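Glp_546_48378_50642 (Giardia intestinalis, PDB 2QVW) cleaves double-stranded RNA into fragments of 21 to 23 base pairs, the small interfering RNAs that direct destruction of homologous RNAs in RNA interference. Local coordinates at residues Ile205-Ala210 / Pro245-Leu250. Residues are numbered along the deposited sequence; the frame is centred on the assembly and turned at random.
Sequences IHLRAA and PPELCL
Glu247 reaches across to the backbone of Arg208 and Ala209 and grips the 205-210 loop with its carboxylate. Both oxygens take the amide of Arg208 through their syn lone pairs, a forked bond in which Arg208 N to Glu247 OE1 (3.2 Å) is the straighter arm, at 166°, and the arm to OE2 is bent to 135°. Glu247 OE2 also accepts a weak bond from Ala209 N at 3.1 Å, so two successive amides converge on one oxygen. CG of Glu247 lies between its own backbone N and carbonyl carbon (chi1 59°), and the chain runs extended beyond CG, bringing the carboxylate to the amides. The apolar packing is densest around Leu207. Leu207 CD1 meets Pro245 CG at 3.8 Å, the two side chains crossing at about a right angle. Leu207 CD2 lies against Glu247 CD, the carboxylate carbon, at 3.7 Å. The same Leu207 CD2 reaches Leu248 CD1 at 4.2 Å. Pro245 and Leu248, both buried, also touch Tyr199 of helix 195-201, and Leu207 touches Met196 of the same helix, which continues this apolar patch. Contact is thinner at Ile205, where Ile205 CD1 approaches Leu248 CD2 at 4.3 Å. The solvent side is at Arg208, whose exposed side chain departs from the contact and has little part in it: Arg208 NH1 remains 6.2 Å from Glu247 OE1, and the bonds to the carboxylate come from the backbone amides, not the guanidinium. Within 245-250, Leu248 N bonds to Pro245 O, closing a tight turn, and Glu247 O accepts a bond from Arg141. Carboxylate-to-amide bonding and leucine-proline packing thus join the loop between helix 195-201 and strand 213-219 to the one linking strand 242-244 to strand 250-251, both in the PAZ domain.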
ATOM      1  N   ILE A 205      38.091  40.945   1.470  1.00 53.12           N
ATOM      2  CA  ILE A 205      39.196  40.052   1.777  1.00 53.03           C
ATOM      3  C   ILE A 205      40.466  40.543   1.099  1.00 53.30           C
ATOM      4  O   ILE A 205      40.436  40.990  -0.051  1.00 53.43           O
ATOM      5  CB  ILE A 205      38.898  38.613   1.304  1.00 52.88           C
ATOM      6  CG1 ILE A 205      37.455  38.237   1.656  1.00 52.32           C
ATOM      7  CG2 ILE A 205      39.872  37.633   1.968  1.00 52.97           C
ATOM      8  CD1 ILE A 205      37.041  36.873   1.158  1.00 39.53           C
ATOM      9  N   HIS A 206      41.583  40.453   1.815  1.00 53.48           N
ATOM     10  CA  HIS A 206      42.861  40.914   1.286  1.00 53.55           C
ATOM     11  C   HIS A 206      43.771  39.787   0.837  1.00 53.52           C
ATOM     12  O   HIS A 206      44.410  39.139   1.659  1.00 53.65           O
ATOM     13  CB  HIS A 206      43.579  41.756   2.337  1.00 53.64           C
ATOM     14  CG  HIS A 206      42.757  42.894   2.848  1.00 53.92           C
ATOM     15  ND1 HIS A 206      42.263  43.884   2.023  1.00 53.95           N
ATOM     16  CD2 HIS A 206      42.304  43.180   4.092  1.00 54.27           C
ATOM     17  CE1 HIS A 206      41.539  44.728   2.736  1.00 54.09           C
ATOM     18  NE2 HIS A 206      41.547  44.324   3.995  1.00 54.20           N
ATOM     19  N   LEU A 207      43.827  39.572  -0.474  1.00 53.40           N
ATOM     20  CA  LEU A 207      44.664  38.528  -1.049  1.00 53.27           C
ATOM     21  C   LEU A 207      46.124  38.764  -0.700  1.00 53.44           C
ATOM     22  O   LEU A 207      46.559  39.903  -0.549  1.00 53.39           O
ATOM     23  CB  LEU A 207      44.534  38.512  -2.575  1.00 53.11           C
ATOM     24  CG  LEU A 207      43.184  38.270  -3.240  1.00 52.34           C
ATOM     25  CD1 LEU A 207      43.390  38.181  -4.744  1.00 51.58           C
ATOM     26  CD2 LEU A 207      42.562  36.989  -2.711  1.00 52.06           C
ATOM     27  N   ARG A 208      46.882  37.683  -0.575  1.00 53.63           N
ATOM     28  CA  ARG A 208      48.301  37.797  -0.283  1.00 54.03           C
ATOM     29  C   ARG A 208      49.116  37.346  -1.497  1.00 53.60           C
ATOM     30  O   ARG A 208      50.070  38.010  -1.894  1.00 53.79           O
ATOM     31  CB  ARG A 208      48.670  36.971   0.952  1.00 54.44           C
ATOM     32  CG  ARG A 208      48.409  37.678   2.275  1.00 56.47           C
ATOM     33  CD  ARG A 208      49.083  36.937   3.429  1.00 59.83           C
ATOM     34  NE  ARG A 208      49.043  37.655   4.712  1.00 62.77           N
ATOM     35  CZ  ARG A 208      47.936  37.930   5.403  1.00 64.43           C
ATOM     36  NH1 ARG A 208      46.745  37.559   4.948  1.00 64.99           N
ATOM     37  NH2 ARG A 208      48.021  38.562   6.566  1.00 65.27           N
ATOM     38  N   ALA A 209      48.730  36.222  -2.094  1.00 53.14           N
ATOM     39  CA  ALA A 209      49.430  35.700  -3.263  1.00 52.64           C
ATOM     40  C   ALA A 209      48.748  36.201  -4.525  1.00 52.22           C
ATOM     41  O   ALA A 209      48.503  35.429  -5.451  1.00 52.33           O
ATOM     42  CB  ALA A 209      49.423  34.181  -3.236  1.00 52.68           C
ATOM     43  N   ALA A 210      48.452  37.497  -4.552  1.00 51.45           N
ATOM     44  CA  ALA A 210      47.776  38.128  -5.682  1.00 50.81           C
ATOM     45  C   ALA A 210      48.423  37.861  -7.039  1.00 50.34           C
ATOM     46  O   ALA A 210      47.763  37.903  -8.077  1.00 50.14           O
ATOM     47  CB  ALA A 210      47.681  39.633  -5.443  1.00 50.72           C
ATOM     48  N   PRO A 245      41.134  33.046  -6.945  1.00 41.53           N
ATOM     49  CA  PRO A 245      42.466  32.955  -6.337  1.00 40.98           C
ATOM     50  C   PRO A 245      42.776  31.589  -5.730  1.00 40.68           C
ATOM     51  O   PRO A 245      42.081  31.131  -4.823  1.00 40.82           O
ATOM     52  CB  PRO A 245      42.431  34.052  -5.279  1.00 40.83           C
ATOM     53  CG  PRO A 245      41.502  35.057  -5.872  1.00 40.73           C
ATOM     54  CD  PRO A 245      40.394  34.188  -6.385  1.00 41.27           C
ATOM     55  N   PRO A 246      43.852  30.936  -6.203  1.00 40.33           N
ATOM     56  CA  PRO A 246      44.257  29.617  -5.708  1.00 40.04           C
ATOM     57  C   PRO A 246      44.317  29.582  -4.184  1.00 39.77           C
ATOM     58  O   PRO A 246      44.303  28.509  -3.576  1.00 40.22           O
ATOM     59  CB  PRO A 246      45.641  29.422  -6.327  1.00 40.10           C
ATOM     60  CG  PRO A 246      45.592  30.250  -7.564  1.00 40.01           C
ATOM     61  CD  PRO A 246      44.887  31.493  -7.091  1.00 40.34           C
ATOM     62  N   GLU A 247      44.391  30.758  -3.570  1.00 39.14           N
ATOM     63  CA  GLU A 247      44.469  30.846  -2.119  1.00 38.71           C
ATOM     64  C   GLU A 247      43.098  30.743  -1.456  1.00 38.08           C
ATOM     65  O   GLU A 247      42.985  30.253  -0.334  1.00 37.99           O
ATOM     66  CB  GLU A 247      45.177  32.151  -1.699  1.00 39.06           C
ATOM     67  CG  GLU A 247      44.516  33.438  -2.178  1.00 39.91           C
ATOM     68  CD  GLU A 247      45.243  34.682  -1.704  1.00 41.42           C
ATOM     69  OE1 GLU A 247      45.275  34.938  -0.481  1.00 40.87           O
ATOM     70  OE2 GLU A 247      45.786  35.406  -2.559  1.00 42.38           O
ATOM     71  N   LEU A 248      42.057  31.199  -2.142  1.00 37.38           N
ATOM     72  CA  LEU A 248      40.712  31.128  -1.581  1.00 36.59           C
ATOM     73  C   LEU A 248      40.161  29.727  -1.818  1.00 36.00           C
ATOM     74  O   LEU A 248      39.083  29.365  -1.329  1.00 36.17           O
ATOM     75  CB  LEU A 248      39.802  32.158  -2.251  1.00 36.51           C
ATOM     76  CG  LEU A 248      40.110  33.640  -2.036  1.00 36.32           C
ATOM     77  CD1 LEU A 248      39.273  34.459  -3.003  1.00 35.79           C
ATOM     78  CD2 LEU A 248      39.815  34.043  -0.590  1.00 36.12           C
ATOM     79  N   CYS A 249      40.932  28.942  -2.566  1.00 35.06           N
ATOM     80  CA  CYS A 249      40.565  27.579  -2.930  1.00 34.23           C
ATOM     81  C   CYS A 249      41.147  26.520  -2.024  1.00 33.94           C
ATOM     82  O   CYS A 249      42.356  26.459  -1.827  1.00 34.10           O
ATOM     83  CB  CYS A 249      41.012  27.290  -4.363  1.00 34.19           C
ATOM     84  SG  CYS A 249      40.310  28.390  -5.585  1.00 33.35           S
ATOM     85  N   LEU A 250      40.273  25.678  -1.490  1.00 33.66           N
ATOM     86  CA  LEU A 250      40.679  24.586  -0.621  1.00 33.75           C
ATOM     87  C   LEU A 250      40.371  23.296  -1.373  1.00 33.94           C
ATOM     88  O   LEU A 250      39.230  22.844  -1.395  1.00 33.96           O
ATOM     89  CB  LEU A 250      39.891  24.632   0.688  1.00 33.61           C
ATOM     90  CG  LEU A 250      40.316  23.689   1.814  1.00 33.17           C
ATOM     91  CD1 LEU A 250      39.417  23.910   3.006  1.00 33.42           C
ATOM     92  CD2 LEU A 250      40.224  22.247   1.367  1.00 33.14           C
TER